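Local coordinates for microcin B17-processing protein McbD (Escherichia coli str. K-12 substr. MG1655, PDB 6GRH) that is needed to turn the inactive microcin B17 precursor peptide into the active antibiotic, as a YcaO-family member of the processing machinery, at residues 109-114 / 122-127; 159-164 / 353-358; 337-342 / 358-363. The protein carries 1 engineered substitution. All blocks are in the same frame, centred on the assembly; numbering follows the deposited sequence.

Contact 1 (109-114 / 122-127); sequences KTVRAF and QEIPAV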
loop_
_atom_site.group_PDB
_atom_site.type_symbol
_atom_site.label_atom_id
_atom_site.label_comp_id
_atom_site.label_asym_id
_atom_site.label_seq_id
_atom_site.Cartn_x
_atom_site.Cartn_y
_atom_site.Cartn_z
ATOM N N LYS E 109 37.365 -27.401 36.473
ATOM C CA LYS E 109 36.351 -27.593 35.443
ATOM C C LYS E 109 37.048 -27.356 34.087
ATOM O O LYS E 109 37.920 -26.503 33.981
ATOM C CB LYS E 109 35.188 -26.634 35.640
ATOM C CG LYS E 109 34.426 -26.771 36.962
ATOM C CD LYS E 109 33.684 -28.092 37.037
ATOM C CE LYS E 109 32.775 -28.174 38.251
ATOM N NZ LYS E 109 31.455 -27.524 38.013
ATOM N N THR E 110 36.704 -28.162 33.095
ATOM C CA THR E 110 37.371 -28.171 31.803
ATOM C C THR E 110 36.479 -27.668 30.669
ATOM O O THR E 110 35.251 -27.763 30.717
ATOM C CB THR E 110 37.789 -29.600 31.429
ATOM O OG1 THR E 110 36.643 -30.454 31.491
ATOM C CG2 THR E 110 38.853 -30.120 32.366
ATOM N N VAL E 111 37.127 -27.115 29.656
ATOM C CA VAL E 111 36.521 -26.872 28.355
ATOM C C VAL E 111 37.464 -27.337 27.266
ATOM O O VAL E 111 38.686 -27.372 27.459
ATOM C CB VAL E 111 36.178 -25.387 28.096
ATOM C CG1 VAL E 111 35.060 -24.949 29.018
ATOM C CG2 VAL E 111 37.390 -24.475 28.244
ATOM N N ARG E 112 36.869 -27.639 26.115
ATOM C CA ARG E 112 37.577 -28.169 24.964
ATOM C C ARG E 112 38.497 -27.086 24.370
ATOM O O ARG E 112 38.181 -25.896 24.428
ATOM C CB ARG E 112 36.577 -28.719 23.924
ATOM C CG ARG E 112 35.821 -27.633 23.154
ATOM C CD ARG E 112 34.699 -28.189 22.301
ATOM N NE ARG E 112 33.535 -28.576 23.074
ATOM C CZ ARG E 112 32.645 -27.730 23.598
ATOM N NH1 ARG E 112 32.771 -26.402 23.495
ATOM N NH2 ARG E 112 31.620 -28.223 24.278
ATOM N N ALA E 113 39.641 -27.502 23.836
ATOM C CA ALA E 113 40.532 -26.591 23.131
ATOM C C ALA E 113 41.453 -27.356 22.203
ATOM O O ALA E 113 41.590 -28.585 22.314
ATOM C CB ALA E 113 41.339 -25.765 24.121
ATOM N N PHE E 114 42.093 -26.647 21.292
ATOM C CA PHE E 114 43.231 -27.220 20.580
ATOM C C PHE E 114 44.392 -26.252 20.547
ATOM O O PHE E 114 44.193 -25.042 20.619
ATOM C CB PHE E 114 42.835 -27.687 19.169
ATOM C CG PHE E 114 42.282 -26.606 18.272
ATOM C CD1 PHE E 114 43.141 -25.814 17.488
ATOM C CD2 PHE E 114 40.913 -26.423 18.142
ATOM C CE1 PHE E 114 42.629 -24.838 16.635
ATOM C CE2 PHE E 114 40.406 -25.447 17.298
ATOM C CZ PHE E 114 41.269 -24.662 16.532
ATOM N N GLN E 122 43.022 -30.868 23.403
ATOM C CA GLN E 122 43.198 -30.942 24.850
ATOM C C GLN E 122 42.035 -30.229 25.550
ATOM O O GLN E 122 41.007 -29.950 24.933
ATOM C CB GLN E 122 44.553 -30.338 25.236
ATOM C CG GLN E 122 44.698 -28.874 24.916
ATOM C CD GLN E 122 45.880 -28.263 25.627
ATOM O OE1 GLN E 122 47.021 -28.500 25.248
ATOM N NE2 GLN E 122 45.615 -27.478 26.676
ATOM N N GLU E 123 42.187 -29.971 26.840
ATOM C CA GLU E 123 41.298 -29.102 27.563
ATOM C C GLU E 123 42.082 -28.014 28.278
ATOM O O GLU E 123 43.287 -28.139 28.515
ATOM C CB GLU E 123 40.447 -29.914 28.541
ATOM C CG GLU E 123 39.409 -30.777 27.853
ATOM C CD GLU E 123 38.794 -31.819 28.756
ATOM O OE1 GLU E 123 39.538 -32.551 29.432
ATOM O OE2 GLU E 123 37.553 -31.922 28.777
ATOM N N ILE E 124 41.385 -26.936 28.596
ATOM C CA ILE E 124 41.939 -25.865 29.393
ATOM C C ILE E 124 40.945 -25.550 30.511
ATOM O O ILE E 124 39.790 -26.011 30.455
ATOM C CB ILE E 124 42.284 -24.632 28.538
ATOM C CG1 ILE E 124 41.049 -24.071 27.830
ATOM C CG2 ILE E 124 43.374 -24.990 27.522
ATOM C CD1 ILE E 124 41.347 -22.799 27.059
ATOM N N PRO E 125 41.392 -24.807 31.548
ATOM C CA PRO E 125 40.474 -24.499 32.641
ATOM C C PRO E 125 39.324 -23.620 32.220
ATOM O O PRO E 125 39.534 -22.566 31.619
ATOM C CB PRO E 125 41.359 -23.772 33.653
ATOM C CG PRO E 125 42.699 -24.355 33.421
ATOM C CD PRO E 125 42.783 -24.470 31.926
ATOM N N ALA E 126 38.121 -24.067 32.561
ATOM C CA ALA E 126 36.898 -23.345 32.258
ATOM C C ALA E 126 36.833 -21.984 32.951
ATOM O O ALA E 126 36.228 -21.036 32.400
ATOM C CB ALA E 126 35.691 -24.184 32.652
ATOM N N VAL E 127 37.461 -21.875 34.128
ATOM C CA VAL E 127 37.449 -20.629 34.900
ATOM C C VAL E 127 38.014 -19.413 34.125
ATOM O O VAL E 127 37.645 -18.266 34.389
ATOM C CB VAL E 127 38.184 -20.810 36.235
ATOM C CG1 VAL E 127 39.702 -20.880 36.032
ATOM C CG2 VAL E 127 37.791 -19.718 37.227
HETATM O O HOH W 1 38.438 -24.137 35.549
HETATM O O HOH W 2 35.662 -30.042 28.458
#

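Contact 2 (159-164 / 353-358); sequences DAIEGS and WYTKIV. With EDO (1,2-ethanediol), chain Q.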
loop_
_atom_site.group_PDB
_atom_site.type_symbol
_atom_site.label_atom_id
_atom_site.label_comp_id
_atom_site.label_asym_id
_atom_site.label_seq_id
_atom_site.Cartn_x
_atom_site.Cartn_y
_atom_site.Cartn_z
ATOM N N ASP E 159 37.410 -17.743 10.179
ATOM C CA ASP E 159 37.078 -16.353 10.482
ATOM C C ASP E 159 36.972 -16.081 11.999
ATOM O O ASP E 159 37.383 -15.021 12.459
ATOM C CB ASP E 159 35.807 -15.904 9.758
ATOM C CG ASP E 159 35.989 -15.809 8.247
ATOM O OD1 ASP E 159 37.123 -15.710 7.743
ATOM O OD2 ASP E 159 34.981 -15.852 7.540
ATOM N N ALA E 160 36.459 -17.031 12.773
ATOM C CA ALA E 160 36.388 -16.843 14.235
ATOM C C ALA E 160 37.813 -16.812 14.807
ATOM O O ALA E 160 38.142 -15.911 15.590
ATOM C CB ALA E 160 35.521 -17.918 14.915
ATOM N N ILE E 161 38.648 -17.761 14.390
ATOM C CA ILE E 161 40.055 -17.806 14.832
ATOM C C ILE E 161 40.794 -16.506 14.451
ATOM O O ILE E 161 41.483 -15.914 15.291
ATOM C CB ILE E 161 40.838 -19.041 14.298
ATOM C CG1 ILE E 161 40.283 -20.324 14.911
ATOM C CG2 ILE E 161 42.322 -18.947 14.660
ATOM C CD1 ILE E 161 40.738 -21.606 14.242
ATOM N N GLU E 162 40.647 -16.082 13.199
ATOM C CA GLU E 162 41.176 -14.779 12.727
ATOM C C GLU E 162 40.705 -13.604 13.598
ATOM O O GLU E 162 41.512 -12.759 13.985
ATOM C CB GLU E 162 40.772 -14.556 11.267
ATOM C CG GLU E 162 41.546 -13.486 10.523
ATOM C CD GLU E 162 41.428 -13.611 9.007
ATOM O OE1 GLU E 162 40.471 -14.259 8.511
ATOM O OE2 GLU E 162 42.295 -13.049 8.302
ATOM N N GLY E 163 39.406 -13.571 13.930
ATOM C CA GLY E 163 38.863 -12.538 14.801
ATOM C C GLY E 163 39.461 -12.603 16.207
ATOM O O GLY E 163 39.784 -11.577 16.800
ATOM N N SER E 164 39.593 -13.816 16.750
ATOM C CA SER E 164 40.196 -14.011 18.066
ATOM C C SER E 164 41.678 -13.596 18.061
ATOM O O SER E 164 42.134 -12.918 18.969
ATOM C CB SER E 164 40.049 -15.453 18.521
ATOM O OG SER E 164 38.722 -15.668 18.970
ATOM N N TRP E 353 30.345 -20.290 15.175
ATOM C CA TRP E 353 31.560 -20.622 15.921
ATOM C C TRP E 353 31.834 -19.576 16.979
ATOM O O TRP E 353 31.730 -18.362 16.708
ATOM C CB TRP E 353 32.735 -20.687 14.968
ATOM C CG TRP E 353 32.564 -21.830 14.040
ATOM C CD1 TRP E 353 31.897 -21.829 12.854
ATOM C CD2 TRP E 353 32.986 -23.165 14.268
ATOM N NE1 TRP E 353 31.895 -23.086 12.321
ATOM C CE2 TRP E 353 32.548 -23.930 13.176
ATOM C CE3 TRP E 353 33.696 -23.799 15.304
ATOM C CZ2 TRP E 353 32.820 -25.290 13.062
ATOM C CZ3 TRP E 353 33.961 -25.164 15.192
ATOM C CH2 TRP E 353 33.538 -25.883 14.073
ATOM N N TYR E 354 32.168 -20.044 18.172
ATOM C CA TYR E 354 32.642 -19.193 19.256
ATOM C C TYR E 354 34.062 -19.645 19.533
ATOM O O TYR E 354 34.318 -20.870 19.612
ATOM C CB TYR E 354 31.800 -19.382 20.514
ATOM C CG TYR E 354 30.318 -19.354 20.287
ATOM C CD1 TYR E 354 29.633 -20.498 19.903
ATOM C CD2 TYR E 354 29.586 -18.185 20.478
ATOM C CE1 TYR E 354 28.242 -20.477 19.701
ATOM C CE2 TYR E 354 28.213 -18.143 20.276
ATOM C CZ TYR E 354 27.540 -19.288 19.906
ATOM O OH TYR E 354 26.174 -19.249 19.723
ATOM N N THR E 355 34.983 -18.697 19.644
ATOM C CA THR E 355 36.373 -19.038 19.926
ATOM C C THR E 355 36.955 -18.064 20.931
ATOM O O THR E 355 36.540 -16.904 20.984
ATOM C CB THR E 355 37.274 -18.981 18.670
ATOM O OG1 THR E 355 37.039 -17.753 17.984
ATOM C CG2 THR E 355 37.004 -20.146 17.738
ATOM N N LYS E 356 37.951 -18.532 21.683
ATOM C CA LYS E 356 38.797 -17.652 22.493
ATOM C C LYS E 356 40.226 -18.167 22.447
ATOM O O LYS E 356 40.483 -19.353 22.706
ATOM C CB LYS E 356 38.317 -17.569 23.944
ATOM C CG LYS E 356 39.089 -16.574 24.836
ATOM C CD LYS E 356 38.665 -16.751 26.282
ATOM C CE LYS E 356 39.428 -15.912 27.306
ATOM N NZ LYS E 356 38.988 -14.494 27.281
ATOM N N ILE E 357 41.135 -17.272 22.083
ATOM C CA ILE E 357 42.540 -17.564 22.090
ATOM C C ILE E 357 43.105 -17.159 23.436
ATOM O O ILE E 357 42.945 -16.009 23.850
ATOM C CB ILE E 357 43.274 -16.912 20.899
ATOM C CG1 ILE E 357 42.803 -17.622 19.630
ATOM C CG2 ILE E 357 44.781 -17.055 21.085
ATOM C CD1 ILE E 357 43.446 -17.196 18.350
ATOM N N VAL E 358 43.764 -18.129 24.073
ATOM C CA VAL E 358 44.265 -18.070 25.438
ATOM C C VAL E 358 45.709 -18.555 25.471
ATOM O O VAL E 358 46.013 -19.608 24.911
ATOM C CB VAL E 358 43.493 -19.034 26.376
ATOM C CG1 VAL E 358 44.065 -19.008 27.790
ATOM C CG2 VAL E 358 42.020 -18.687 26.410
HETATM C C1 EDO Q . 29.547 -23.544 7.909
HETATM O O1 EDO Q . 29.009 -22.547 8.785
HETATM C C2 EDO Q . 30.556 -24.396 8.676
HETATM O O2 EDO Q . 31.274 -23.620 9.644
#

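Contact 3 (337-342 / 358-363); sequences NIFVYY and VSPDFF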
loop_
_atom_site.group_PDB
_atom_site.type_symbol
_atom_site.label_atom_id
_atom_site.label_comp_id
_atom_site.label_asym_id
_atom_site.label_seq_id
_atom_site.Cartn_x
_atom_site.Cartn_y
_atom_site.Cartn_z
ATOM N N ASN E 337 52.574 -22.461 23.730
ATOM C CA ASN E 337 51.414 -22.621 24.602
ATOM C C ASN E 337 50.335 -21.573 24.324
ATOM O O ASN E 337 50.063 -20.702 25.156
ATOM C CB ASN E 337 51.848 -22.551 26.073
ATOM C CG ASN E 337 52.746 -23.695 26.463
ATOM O OD1 ASN E 337 52.479 -24.841 26.107
ATOM N ND2 ASN E 337 53.827 -23.394 27.192
ATOM N N ILE E 338 49.746 -21.666 23.135
ATOM C CA ILE E 338 48.628 -20.821 22.739
ATOM C C ILE E 338 47.532 -21.772 22.276
ATOM O O ILE E 338 47.769 -22.646 21.425
ATOM C CB ILE E 338 48.983 -19.823 21.618
ATOM C CG1 ILE E 338 50.223 -19.016 21.987
ATOM C CG2 ILE E 338 47.814 -18.876 21.359
ATOM C CD1 ILE E 338 50.611 -17.951 20.972
ATOM N N PHE E 339 46.342 -21.581 22.832
ATOM C CA PHE E 339 45.242 -22.519 22.698
ATOM C C PHE E 339 44.015 -21.809 22.176
ATOM O O PHE E 339 43.833 -20.611 22.401
ATOM C CB PHE E 339 44.948 -23.175 24.062
ATOM C CG PHE E 339 46.159 -23.778 24.670
ATOM C CD1 PHE E 339 46.664 -24.964 24.167
ATOM C CD2 PHE E 339 46.872 -23.095 25.649
ATOM C CE1 PHE E 339 47.842 -25.491 24.662
ATOM C CE2 PHE E 339 48.028 -23.624 26.165
ATOM C CZ PHE E 339 48.519 -24.827 25.673
ATOM N N VAL E 340 43.185 -22.566 21.476
ATOM C CA VAL E 340 41.945 -22.073 20.961
ATOM C C VAL E 340 40.826 -22.834 21.656
ATOM O O VAL E 340 40.619 -24.019 21.382
ATOM C CB VAL E 340 41.852 -22.309 19.446
ATOM C CG1 VAL E 340 40.574 -21.713 18.904
ATOM C CG2 VAL E 340 43.076 -21.745 18.720
ATOM N N TYR E 341 40.101 -22.150 22.545
ATOM C CA TYR E 341 38.814 -22.642 22.993
ATOM C C TYR E 341 37.859 -22.498 21.843
ATOM O O TYR E 341 37.882 -21.475 21.127
ATOM C CB TYR E 341 38.266 -21.838 24.171
ATOM C CG TYR E 341 36.788 -22.019 24.359
ATOM C CD1 TYR E 341 36.287 -23.147 24.980
ATOM C CD2 TYR E 341 35.894 -21.064 23.907
ATOM C CE1 TYR E 341 34.930 -23.320 25.170
ATOM C CE2 TYR E 341 34.517 -21.230 24.047
ATOM C CZ TYR E 341 34.033 -22.354 24.686
ATOM O OH TYR E 341 32.670 -22.516 24.830
ATOM N N TYR E 342 36.988 -23.485 21.675
ATOM C CA TYR E 342 35.993 -23.412 20.598
ATOM C C TYR E 342 34.692 -24.053 21.013
ATOM O O TYR E 342 34.661 -24.959 21.864
ATOM C CB TYR E 342 36.545 -24.036 19.299
ATOM C CG TYR E 342 36.688 -25.522 19.373
ATOM C CD1 TYR E 342 37.819 -26.097 19.915
ATOM C CD2 TYR E 342 35.658 -26.354 18.944
ATOM C CE1 TYR E 342 37.930 -27.477 20.030
ATOM C CE2 TYR E 342 35.755 -27.726 19.046
ATOM C CZ TYR E 342 36.868 -28.287 19.604
ATOM O OH TYR E 342 36.954 -29.664 19.703
ATOM N N VAL E 358 43.764 -18.129 24.073
ATOM C CA VAL E 358 44.265 -18.070 25.438
ATOM C C VAL E 358 45.709 -18.555 25.471
ATOM O O VAL E 358 46.013 -19.608 24.911
ATOM C CB VAL E 358 43.493 -19.034 26.376
ATOM C CG1 VAL E 358 44.065 -19.008 27.790
ATOM C CG2 VAL E 358 42.020 -18.687 26.410
ATOM N N SER E 359 46.574 -17.809 26.155
ATOM C CA SER E 359 47.923 -18.267 26.458
ATOM C C SER E 359 48.390 -17.856 27.864
ATOM O O SER E 359 48.424 -16.665 28.176
ATOM C CB SER E 359 48.917 -17.753 25.432
ATOM O OG SER E 359 50.225 -18.245 25.735
ATOM N N PRO E 360 48.788 -18.838 28.704
ATOM C CA PRO E 360 49.417 -18.482 30.003
ATOM C C PRO E 360 50.822 -17.890 29.894
ATOM O O PRO E 360 51.365 -17.462 30.909
ATOM C CB PRO E 360 49.453 -19.817 30.750
ATOM C CG PRO E 360 49.586 -20.833 29.653
ATOM C CD PRO E 360 48.754 -20.301 28.506
ATOM N N ASP E 361 51.416 -17.894 28.694
ATOM C CA ASP E 361 52.675 -17.193 28.430
ATOM C C ASP E 361 52.535 -15.729 27.991
ATOM O O ASP E 361 53.543 -15.029 27.803
ATOM C CB ASP E 361 53.483 -17.988 27.404
ATOM C CG ASP E 361 54.077 -19.255 28.004
ATOM O OD1 ASP E 361 54.441 -19.238 29.203
ATOM O OD2 ASP E 361 54.175 -20.275 27.282
ATOM N N PHE E 362 51.296 -15.271 27.849
ATOM C CA PHE E 362 50.981 -13.882 27.594
ATOM C C PHE E 362 50.050 -13.450 28.733
ATOM O O PHE E 362 49.721 -14.264 29.624
ATOM C CB PHE E 362 50.256 -13.756 26.245
ATOM C CG PHE E 362 51.131 -13.993 25.027
ATOM C CD1 PHE E 362 51.476 -15.279 24.635
ATOM C CD2 PHE E 362 51.555 -12.933 24.246
ATOM C CE1 PHE E 362 52.257 -15.503 23.515
ATOM C CE2 PHE E 362 52.349 -13.151 23.117
ATOM C CZ PHE E 362 52.687 -14.439 22.747
ATOM N N PHE E 363 49.612 -12.196 28.720
ATOM C CA PHE E 363 48.597 -11.766 29.696
ATOM C C PHE E 363 47.286 -12.548 29.537
ATOM O O PHE E 363 46.756 -12.662 28.442
ATOM C CB PHE E 363 48.360 -10.269 29.615
ATOM C CG PHE E 363 49.553 -9.472 30.025
ATOM C CD1 PHE E 363 49.844 -9.294 31.377
ATOM C CD2 PHE E 363 50.402 -8.931 29.078
ATOM C CE1 PHE E 363 50.942 -8.572 31.767
ATOM C CE2 PHE E 363 51.498 -8.198 29.457
ATOM C CZ PHE E 363 51.789 -8.023 30.801
#

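Contact 1 (109-114 / 122-127)
Two donors grip Lys-109 O. Ala-126 N reaches it over 2.8 Å in an almost straight bond (178° at the hydrogen), from well above the carbonyl plane. Water 1 is the second donor. It also accepts from Val-127 N, so it bridges the two segments.

The segments are the two arms of an antiparallel beta hairpin. Val-111 and Ile-124 form a hydrogen-bonded pair, with Val-111 N to Ile-124 O and Ile-124 N to Val-111 O both at 3.0 Å. Ala-113 and Gln-122 form the next such pair. Arg-112 and Glu-123, between them, are a non-hydrogen-bonded pair.

Val-111, Ala-113, Gln-122 and Ile-124 share one face of the sheet. Ile-124 CG1 lies between its own backbone N and carbonyl carbon (chi1 60°), where it meets Val-111 CG2 at 3.7 Å. The other methyl of the valine, CG1, touches Ala-126 CB at 3.8 Å. Ala-113 CB packs on Ile-124 CG2. The amide of Gln-122 folds onto the next residue of its own strand: Gln-122 NE2 donates to Glu-123 O at 3.0 Å, from above the carbonyl plane.

Glu-123 crosses diagonally to Thr-110, and its carboxylate lies beside the threonine CB. Water 2 donates to Glu-123 OE2 at 2.7 Å and lies next to Thr-110 OG1. The other oxygen, Glu-123 OE1, forms a salt bridge with Lys-74, so both carboxylate oxygens have partners.

Helix 76-79 covers Thr-110, Glu-123 and Pro-125 through Met-79. Helix 82-95 brings Phe-88 against Ile-124 and Pro-125. On its far edge, strand 108-115 pairs with strand 339-347, where Phe-114 bonds to Val-340 through the backbone and Arg-112 NH1 bonds to Tyr-342 O.

Contact 2 (159-164 / 353-358)
Thr-355 meets Ala-160 and Ser-164 with every atom beyond its backbone. Its CB lies close to Ser-164 OG. The methyl CG2 of Thr-355 rests on Ala-160 CB at 3.9 Å. OG1 is placed between the backbone N and the carbonyl carbon (chi1 48°), which brings it up against the helix. It has two acceptors within reach of its one proton, and which of them the proton serves is not settled. Ser-164 OG is 2.9 Å from Thr-355 OG1. Ala-160 O, 3.2 Å from Thr-355 OG1, would make only a weak bond. Ala-160 O also takes the helical bond from Ser-164 N. Ser-164 OG has a further partner in Gly-150 O. A small polar cluster is therefore buried where helix meets strand.

Apolar contacts flank it at both ends. Towards the end of the strand, Ile-357 CG1 lies against Ser-164 CB at 3.7 Å. Ile-357 CD1 reaches on to Ile-161 CG2 at 4.2 Å. Towards the start, Trp-353 CB touches Ala-160 CB at 3.9 Å, but the indole then turns away from the helix. Trp-353 NE1 donates to O2 of a bound 1,2-ethanediol at 2.8 Å, in the plane of the ring. The diol, probably from the crystallisation liquor, is also held by Leu-351 O, Gly-155 O and Glu-19 of the McbB chain. It therefore sits at the boundary between McbD and McbB.

Thr-355, Ile-357 and the base of Trp-353 form the strand face on which the helix lies. Tyr-354 and Lys-356 leave from the other face. The local axes make an angle of 38°. Helix 157-180 thus lies over strand 350-358, with Leu-165 and Phe-168 continuing the cover over Ile-357. Strands 151-154 and 339-347 pair with strand 350-358 on its two edges.

Contact 3 (337-342 / 358-363)
Ser-359 and Asn-337 meet at the open end of the antiparallel hairpin formed by strands 339-347 and 350-358, where the chain leaves through an ST turn within a type I beta turn. Phe-339 and Val-358 are a hydrogen-bonded pair: Phe-339 N gives to Val-358 O at 2.9 Å, and Val-358 N gives to Phe-339 O at 3.0 Å.

Beyond this pair, side chains take over. Ser-359 OG stands anti to its backbone N (chi1 -178°) and donates to Asn-337 O. The modelled distance from Ser-359 OG to Asn-337 O, 2.5 Å, is shorter than usual, so its exact length is doubtful. Ser-359 OG also accepts from Asp-361 N at 3.2 Å, so it both donates and accepts. Phe-362 N closes the beta turn onto Ser-359 O.

Asn-337 ND2 donates to Asp-361 OD2 at 3.1 Å. It meets the syn side of the carboxylate, and the oxygen lies near the amide plane. OD2 has a second donor in Ser-335 OG. Asp-361 OD1 has a long, weak ion pair with Lys-377. The carboxylate is buried, and these partners probably offset its charge.

Apolar contacts lie beside the polar bonds. Ile-338 CD1 touches Phe-362 CE1 at 3.9 Å. Phe-339 crosses Pro-360 at about a right angle, with Pro-360 CD at the ring edge, 4.1 Å from Phe-339 CE2.

Overall arrangement
The three contacts lie in or against one antiparallel sheet. The strands in play lie in the order 121-125, 108-115, 339-347, 350-358, with 151-154 beyond the last. Contact 1 is the hairpin at one side. Contact 3 is the open end of the next hairpin. Contact 2 lays helix 157-180 on strand 350-358. Contact 3 is centred about 11 Å from each of the others, and contacts 1 and 2 are about 15 Å apart. Along the chain contact 1 closes first. Contacts 2 and 3 then interleave and share Val-358. Segments up to about 190 residues apart thus meet in one buried YcaO-family region. The Phe-114 ring touches Ile-161, and Ile-357 CG2 packs on Ile-338 CG2.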